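Local coordinates for ribosomal RNA processing protein 6 (Trypanosoma brucei brucei, PDB 4NLC) that probably degrades RNA from its 3' end as a 3'-5' exoribonuclease of the RRP6 family, here represented by its catalytic core of exonuclease and HRDC domains, at residues Y103-F108 against A305-D310; S314-I319 against S344-T349; S173-N178 against L251-E256. The protein carries 1 engineered substitution. One frame throughout, in Å; residues are numbered along the deposited sequence.

In the fold
Contact 1 is one of the places where the exonuclease and HRDC parts of this catalytic core meet: a loop between two strands of the central sheet, 92-100 and 108-115, lies against the end of helix 289-309. A bound PEG sits about 4 Å from the side chain of Tyr105 there. Contact 2 is internal to the HRDC domain, its centre about 11 Å from that of contact 1, and the two touch: Val316 CG2 reaches Ala306 CA at 3.5 Å. Contact 3 packs two helices on the opposite side of the chain's centre, its centre about 34 Å from that of contact 1 and about 42 Å from that of contact 2. Along the chain it nests inside the loop that contact 1 closes.

Contact 1: Y103-F108 against A305-D310; sequences YSYQGF and AAREAD
The backbones come nearest at Tyr105 and Asp310, with CA atoms 4.9 Å apart, where the loop before strand 108-115 runs past the end of helix 289-309. Tyr105 N donates to Asp310 OD1 at 3.2 Å, nearly straight at 162°, and meets that oxygen from above the carboxylate plane. OD1 also accepts from Asn15 ND2 and from a water held by Gln106 N. A second water joins Asp310 OD2 to Ser104 OG, and Ser104 CA makes a CA-H...O contact of 3.2 Å with Asp310 O. Asp310 is the positive-phi C-prime residue of the Schellman motif that ends the helix, and the exonuclease loop docks on this end of the HRDC part. Tyr105 has CG anti to its backbone N (chi1 -172°), and Arg307 CG sits over the centre of one face of the Tyr105 ring at 3.6 Å, a CH-pi contact. Ala306 CB approaches the ring edge, 3.6 Å from Tyr105 CD1. The guanidinium is tilted 43° to the ring, with Tyr105 OH over one of its faces. Asp303 holds both polar ends, hydrogen-bonded to Tyr105 OH and salt-bridged to Arg307 NE.

Contact 2: S314-I319 against S344-T349; sequences SAVMHI and SVAVRT
Ser344 is the N-cap of helix 345-349, and its hydroxyl ties that cap to Val316 at the end of helix 313-316, both within the HRDC domain. The oxygen works in two directions. It accepts from Val347 N at 3.2 Å from Ser344 OG, the capping bond, and donates to Val316 O, 2.7 Å from Ser344 OG. This second bond lies in the carbonyl plane, on a lone pair, with a C=O...donor angle of 130°. With OG between the backbone N and the carbonyl carbon of Ser344 (chi1 75°), the hydroxyl lies within range of both; since it accepts from Val347 N and Val316 O has no proton to give, its own proton goes to Val316 O. Ser344 N gives its own hydrogen to a water at 2.8 Å, which also lies close to Val316 O. Beside this polar seam the contact is apolar. Val316 CG1 faces Ala346 CB at 4.2 Å and Val347 CG2 at 4.3 Å. Met317 crosses Val347 at about a right angle; its chain bends at chi3 (-64°), which places CE 3.9 Å from Val347 CG2. Around these residues, helix 289-309 supplies Arg302 against Val316 and Trp301 against Met317, with Arg302 NH1 also bonded to Met317 O. Helix 351-359 adds Leu354, which touches both Met317 and Val347.

Contact 3: S173-N178 against L251-E256; sequences SIALQN and LHVFQE
Val253 points at helix 172-178 and spreads its two methyls on Ala175 and Asn178. Val253 CG1 rests 3.6 Å from Ala175 CA and also touches the alanine methyl; Val253 CG2 lies 3.9 Å from Asn178 CB, where the two side chains slide past each other in opposite directions. Ala175 and Val253 have the nearest CA atoms of the two segments; the segment axes run at 130° to each other and approach to 9.4 Å. Next to this pair, Ile174 crosses Glu256 at about a right angle, bringing its CG2 to 3.7 Å from Glu256 CB. Asn178 meets His252 crosswise too: amide and imidazole planes stand 77° apart, and Asn178 OD1 comes in at the ring edge, 3.2 Å from His252 CD2. Glu256 CG, one turn on, covers one face of that ring toward its rim. The amide's rotation is set from its own helix, since Asn178 ND2 donates to Ile174 O at 2.9 Å (154°), an oxygen that also takes the helical bond from Asn178 N. The same ND2 gives to a water 2.8 Å away, and this water in turn donates to Glu256 OE2 at 2.7 Å, bridging the two helices along a polar margin beside the apolar centre. Around that centre, Leu237 of helix 226-238 and Phe170 of strand 169-171, an outermost strand of the exonuclease sheet, each touch both Ala175 and Val253.

Contact 1: Y103-F108 against A305-D310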
# COMPACT_ATOMS: atom_id res chain seq x y z
N TYR A 103 -2.88 -12.16 -3.82
CA TYR A 103 -4.24 -12.63 -4.16
C TYR A 103 -5.22 -11.49 -4.30
O TYR A 103 -6.32 -11.50 -3.73
CB TYR A 103 -4.72 -13.68 -3.15
CG TYR A 103 -3.85 -14.92 -3.13
CD1 TYR A 103 -3.96 -15.89 -4.13
CD2 TYR A 103 -2.96 -15.16 -2.09
CE1 TYR A 103 -3.18 -17.04 -4.10
CE2 TYR A 103 -2.19 -16.32 -2.03
CZ TYR A 103 -2.30 -17.25 -3.06
OH TYR A 103 -1.54 -18.40 -3.04
N SER A 104 -4.81 -10.48 -5.08
CA SER A 104 -5.56 -9.28 -5.39
C SER A 104 -4.87 -8.58 -6.56
O SER A 104 -3.63 -8.46 -6.58
CB SER A 104 -5.62 -8.35 -4.18
OG SER A 104 -6.28 -7.15 -4.52
N TYR A 105 -5.69 -8.11 -7.53
CA TYR A 105 -5.14 -7.40 -8.69
C TYR A 105 -4.50 -6.07 -8.31
O TYR A 105 -3.32 -5.88 -8.58
CB TYR A 105 -6.20 -7.20 -9.79
CG TYR A 105 -5.56 -6.65 -11.04
CD1 TYR A 105 -4.79 -7.47 -11.87
CD2 TYR A 105 -5.66 -5.30 -11.35
CE1 TYR A 105 -4.14 -6.95 -12.98
CE2 TYR A 105 -5.02 -4.77 -12.47
CZ TYR A 105 -4.26 -5.60 -13.29
OH TYR A 105 -3.66 -5.08 -14.40
N GLN A 106 -5.26 -5.18 -7.68
CA GLN A 106 -4.75 -3.87 -7.27
C GLN A 106 -4.10 -3.96 -5.91
O GLN A 106 -3.30 -3.10 -5.55
CB GLN A 106 -5.87 -2.82 -7.24
CG GLN A 106 -6.50 -2.51 -8.61
CD GLN A 106 -7.62 -1.51 -8.48
OE1 GLN A 106 -7.45 -0.39 -7.99
NE2 GLN A 106 -8.82 -1.93 -8.85
N GLY A 107 -4.46 -4.98 -5.14
CA GLY A 107 -3.97 -5.13 -3.78
C GLY A 107 -4.92 -4.43 -2.83
O GLY A 107 -5.84 -3.72 -3.27
N PHE A 108 -4.75 -4.65 -1.53
CA PHE A 108 -5.60 -4.01 -0.54
C PHE A 108 -4.93 -3.86 0.81
O PHE A 108 -4.16 -4.73 1.22
CB PHE A 108 -7.00 -4.69 -0.41
CG PHE A 108 -6.99 -6.18 -0.11
CD1 PHE A 108 -6.82 -6.63 1.19
CD2 PHE A 108 -7.20 -7.11 -1.12
CE1 PHE A 108 -6.83 -8.00 1.48
CE2 PHE A 108 -7.17 -8.48 -0.84
CZ PHE A 108 -7.01 -8.92 0.46
N ALA A 305 -7.05 -12.04 -17.31
CA ALA A 305 -7.49 -13.09 -16.40
C ALA A 305 -7.24 -12.71 -14.92
O ALA A 305 -8.00 -13.12 -14.05
CB ALA A 305 -6.79 -14.39 -16.73
N ALA A 306 -6.20 -11.90 -14.67
CA ALA A 306 -5.84 -11.44 -13.33
C ALA A 306 -6.89 -10.45 -12.82
O ALA A 306 -7.27 -10.51 -11.65
CB ALA A 306 -4.46 -10.79 -13.35
N ARG A 307 -7.36 -9.56 -13.72
CA ARG A 307 -8.40 -8.56 -13.49
C ARG A 307 -9.75 -9.20 -13.14
O ARG A 307 -10.39 -8.82 -12.15
CB ARG A 307 -8.54 -7.63 -14.70
CG ARG A 307 -7.37 -6.66 -14.81
CD ARG A 307 -7.45 -5.83 -16.08
NE ARG A 307 -6.19 -5.12 -16.34
CZ ARG A 307 -5.96 -3.84 -16.09
NH1 ARG A 307 -6.90 -3.07 -15.54
NH2 ARG A 307 -4.78 -3.31 -16.37
N GLU A 308 -10.13 -10.21 -13.94
CA GLU A 308 -11.34 -11.00 -13.79
C GLU A 308 -11.35 -11.82 -12.48
O GLU A 308 -12.36 -11.82 -11.76
CB GLU A 308 -11.50 -11.92 -15.01
CG GLU A 308 -11.67 -11.18 -16.33
CD GLU A 308 -12.88 -10.26 -16.40
OE1 GLU A 308 -14.02 -10.77 -16.34
OE2 GLU A 308 -12.68 -9.03 -16.48
N ALA A 309 -10.24 -12.47 -12.14
CA ALA A 309 -10.15 -13.30 -10.94
C ALA A 309 -9.90 -12.45 -9.69
O ALA A 309 -10.08 -12.94 -8.57
CB ALA A 309 -9.06 -14.34 -11.10
N ASP A 310 -9.53 -11.18 -9.89
CA ASP A 310 -9.10 -10.25 -8.85
C ASP A 310 -7.89 -10.85 -8.11
O ASP A 310 -7.85 -10.92 -6.88
CB ASP A 310 -10.22 -9.78 -7.90
CG ASP A 310 -9.77 -8.62 -7.00
OD1 ASP A 310 -8.83 -7.88 -7.41
OD2 ASP A 310 -10.30 -8.50 -5.87
O HOH W 1 -8.89 -7.05 -4.07
O HOH W 2 -8.28 -5.29 -6.98

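Contact 2: S314-I319 against S344-T349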
# COMPACT_ATOMS: atom_id res chain seq x y z
N SER A 314 0.90 -12.59 -11.10
CA SER A 314 1.74 -13.68 -10.57
C SER A 314 0.91 -14.83 -9.97
O SER A 314 1.32 -15.98 -10.04
CB SER A 314 2.74 -13.16 -9.55
OG SER A 314 3.68 -12.31 -10.19
N ALA A 315 -0.27 -14.53 -9.40
CA ALA A 315 -1.13 -15.57 -8.85
C ALA A 315 -1.86 -16.34 -9.99
O ALA A 315 -2.30 -17.47 -9.79
CB ALA A 315 -2.12 -14.98 -7.85
N VAL A 316 -1.99 -15.72 -11.17
CA VAL A 316 -2.60 -16.41 -12.31
C VAL A 316 -1.57 -17.42 -12.87
O VAL A 316 -1.87 -18.62 -13.02
CB VAL A 316 -3.08 -15.42 -13.41
CG1 VAL A 316 -3.43 -16.14 -14.72
CG2 VAL A 316 -4.26 -14.59 -12.92
N MET A 317 -0.35 -16.93 -13.14
CA MET A 317 0.71 -17.69 -13.79
C MET A 317 2.05 -17.02 -13.46
O MET A 317 2.17 -15.80 -13.60
CB MET A 317 0.44 -17.54 -15.31
CG MET A 317 1.08 -18.52 -16.21
SD MET A 317 0.98 -17.93 -17.94
CE MET A 317 -0.77 -17.95 -18.20
N HIS A 318 3.07 -17.79 -13.09
CA HIS A 318 4.41 -17.23 -12.85
C HIS A 318 4.97 -16.66 -14.17
O HIS A 318 4.64 -17.14 -15.24
CB HIS A 318 5.35 -18.29 -12.26
CG HIS A 318 6.64 -17.73 -11.76
ND1 HIS A 318 7.71 -17.48 -12.61
CD2 HIS A 318 7.00 -17.36 -10.50
CE1 HIS A 318 8.68 -16.99 -11.85
NE2 HIS A 318 8.30 -16.91 -10.57
N ILE A 319 5.77 -15.61 -14.09
CA ILE A 319 6.37 -14.94 -15.25
C ILE A 319 7.16 -15.93 -16.17
O ILE A 319 7.09 -15.79 -17.39
CB ILE A 319 7.22 -13.71 -14.79
CG1 ILE A 319 7.56 -12.75 -15.94
CG2 ILE A 319 8.48 -14.12 -14.01
CD1 ILE A 319 6.44 -11.86 -16.39
N SER A 344 -2.86 -22.55 -11.63
CA SER A 344 -3.95 -21.84 -10.96
C SER A 344 -5.29 -22.30 -11.54
O SER A 344 -5.34 -22.93 -12.60
CB SER A 344 -3.79 -20.33 -11.12
OG SER A 344 -4.14 -19.90 -12.43
N VAL A 345 -6.39 -21.96 -10.85
CA VAL A 345 -7.74 -22.26 -11.31
C VAL A 345 -8.00 -21.49 -12.62
O VAL A 345 -8.43 -22.11 -13.60
CB VAL A 345 -8.80 -22.03 -10.19
CG1 VAL A 345 -10.22 -21.94 -10.75
CG2 VAL A 345 -8.71 -23.13 -9.14
N ALA A 346 -7.62 -20.20 -12.68
CA ALA A 346 -7.73 -19.32 -13.86
C ALA A 346 -7.15 -19.99 -15.12
O ALA A 346 -7.82 -20.02 -16.16
CB ALA A 346 -7.02 -17.99 -13.59
N VAL A 347 -5.94 -20.58 -15.01
CA VAL A 347 -5.26 -21.28 -16.09
C VAL A 347 -5.99 -22.60 -16.44
O VAL A 347 -6.26 -22.86 -17.62
CB VAL A 347 -3.76 -21.51 -15.78
CG1 VAL A 347 -3.15 -22.59 -16.67
CG2 VAL A 347 -2.97 -20.21 -15.89
N ARG A 348 -6.32 -23.42 -15.42
CA ARG A 348 -7.00 -24.70 -15.64
C ARG A 348 -8.36 -24.52 -16.32
O ARG A 348 -8.66 -25.25 -17.26
CB ARG A 348 -7.14 -25.50 -14.33
CG ARG A 348 -7.54 -26.97 -14.55
CD ARG A 348 -7.29 -27.85 -13.34
NE ARG A 348 -5.88 -28.22 -13.19
CZ ARG A 348 -5.29 -29.26 -13.78
NH1 ARG A 348 -5.99 -30.05 -14.59
NH2 ARG A 348 -4.00 -29.50 -13.58
N THR A 349 -9.15 -23.52 -15.88
CA THR A 349 -10.47 -23.27 -16.46
C THR A 349 -10.35 -22.69 -17.88
O THR A 349 -11.17 -23.04 -18.73
CB THR A 349 -11.39 -22.45 -15.50
OG1 THR A 349 -12.58 -22.09 -16.18
CG2 THR A 349 -10.77 -21.19 -14.99
O HOH W 3 -1.01 -21.35 -13.38

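Contact 3: S173-N178 against L251-E256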
# COMPACT_ATOMS: atom_id res chain seq x y z
N SER A 173 11.11 9.24 6.97
CA SER A 173 12.09 8.72 6.04
C SER A 173 12.63 9.89 5.19
O SER A 173 13.84 9.97 4.97
CB SER A 173 11.49 7.61 5.18
OG SER A 173 12.43 7.14 4.23
N ILE A 174 11.75 10.83 4.78
CA ILE A 174 12.16 12.03 4.03
C ILE A 174 13.09 12.88 4.91
O ILE A 174 14.10 13.38 4.41
CB ILE A 174 10.96 12.83 3.43
CG1 ILE A 174 10.21 11.98 2.35
CG2 ILE A 174 11.41 14.18 2.85
CD1 ILE A 174 8.97 12.66 1.76
N ALA A 175 12.79 12.99 6.23
CA ALA A 175 13.65 13.71 7.20
C ALA A 175 15.07 13.11 7.18
O ALA A 175 16.04 13.84 7.01
CB ALA A 175 13.07 13.61 8.60
N LEU A 176 15.19 11.78 7.27
CA LEU A 176 16.49 11.08 7.27
C LEU A 176 17.25 11.27 5.95
O LEU A 176 18.44 11.58 5.98
CB LEU A 176 16.31 9.61 7.68
CG LEU A 176 16.10 9.36 9.20
CD1 LEU A 176 15.54 7.98 9.49
CD2 LEU A 176 17.40 9.51 9.99
N GLN A 177 16.54 11.19 4.78
CA GLN A 177 17.15 11.43 3.46
C GLN A 177 17.74 12.87 3.40
O GLN A 177 18.87 13.05 2.92
CB GLN A 177 16.09 11.29 2.36
CG GLN A 177 15.68 9.86 2.04
CD GLN A 177 14.62 9.86 0.97
OE1 GLN A 177 13.43 10.05 1.23
NE2 GLN A 177 15.03 9.78 -0.28
N ASN A 178 16.97 13.87 3.89
CA ASN A 178 17.39 15.28 3.91
C ASN A 178 18.56 15.57 4.85
O ASN A 178 19.22 16.57 4.67
CB ASN A 178 16.20 16.20 4.19
CG ASN A 178 15.43 16.43 2.92
OD1 ASN A 178 15.84 17.20 2.04
ND2 ASN A 178 14.41 15.66 2.72
N LEU A 251 11.14 22.90 8.03
CA LEU A 251 10.08 23.36 7.11
C LEU A 251 10.23 22.71 5.74
O LEU A 251 9.21 22.39 5.12
CB LEU A 251 10.08 24.89 6.96
CG LEU A 251 9.16 25.67 7.85
CD1 LEU A 251 9.50 27.16 7.81
CD2 LEU A 251 7.69 25.47 7.45
N HIS A 252 11.48 22.49 5.27
CA HIS A 252 11.75 21.82 3.98
C HIS A 252 11.19 20.38 4.00
O HIS A 252 10.55 19.96 3.04
CB HIS A 252 13.25 21.84 3.64
CG HIS A 252 13.57 21.11 2.37
ND1 HIS A 252 13.28 21.64 1.14
CD2 HIS A 252 14.15 19.89 2.20
CE1 HIS A 252 13.67 20.74 0.25
NE2 HIS A 252 14.19 19.67 0.85
N VAL A 253 11.37 19.67 5.11
CA VAL A 253 10.91 18.29 5.24
C VAL A 253 9.37 18.24 5.29
O VAL A 253 8.77 17.41 4.61
CB VAL A 253 11.61 17.57 6.41
CG1 VAL A 253 11.04 16.18 6.60
CG2 VAL A 253 13.12 17.48 6.12
N PHE A 254 8.73 19.18 6.00
CA PHE A 254 7.28 19.31 6.02
C PHE A 254 6.78 19.61 4.60
O PHE A 254 5.74 19.09 4.22
CB PHE A 254 6.85 20.44 6.96
CG PHE A 254 6.54 19.98 8.36
CD1 PHE A 254 5.35 19.30 8.65
CD2 PHE A 254 7.41 20.25 9.40
CE1 PHE A 254 5.06 18.88 9.95
CE2 PHE A 254 7.13 19.81 10.71
CZ PHE A 254 5.95 19.15 10.98
N GLN A 255 7.56 20.39 3.82
CA GLN A 255 7.22 20.76 2.43
C GLN A 255 7.31 19.58 1.48
O GLN A 255 6.40 19.37 0.68
CB GLN A 255 8.06 21.96 1.93
CG GLN A 255 7.55 23.27 2.55
CD GLN A 255 8.53 24.43 2.56
OE1 GLN A 255 9.75 24.28 2.41
NE2 GLN A 255 8.01 25.61 2.81
N GLU A 256 8.38 18.79 1.60
CA GLU A 256 8.59 17.59 0.81
C GLU A 256 7.52 16.53 1.12
O GLU A 256 7.01 15.92 0.19
CB GLU A 256 10.02 17.06 1.00
CG GLU A 256 11.06 18.00 0.42
CD GLU A 256 11.19 17.96 -1.09
OE1 GLU A 256 10.49 18.74 -1.77
OE2 GLU A 256 12.02 17.16 -1.59
O HOH W 4 13.09 15.56 0.24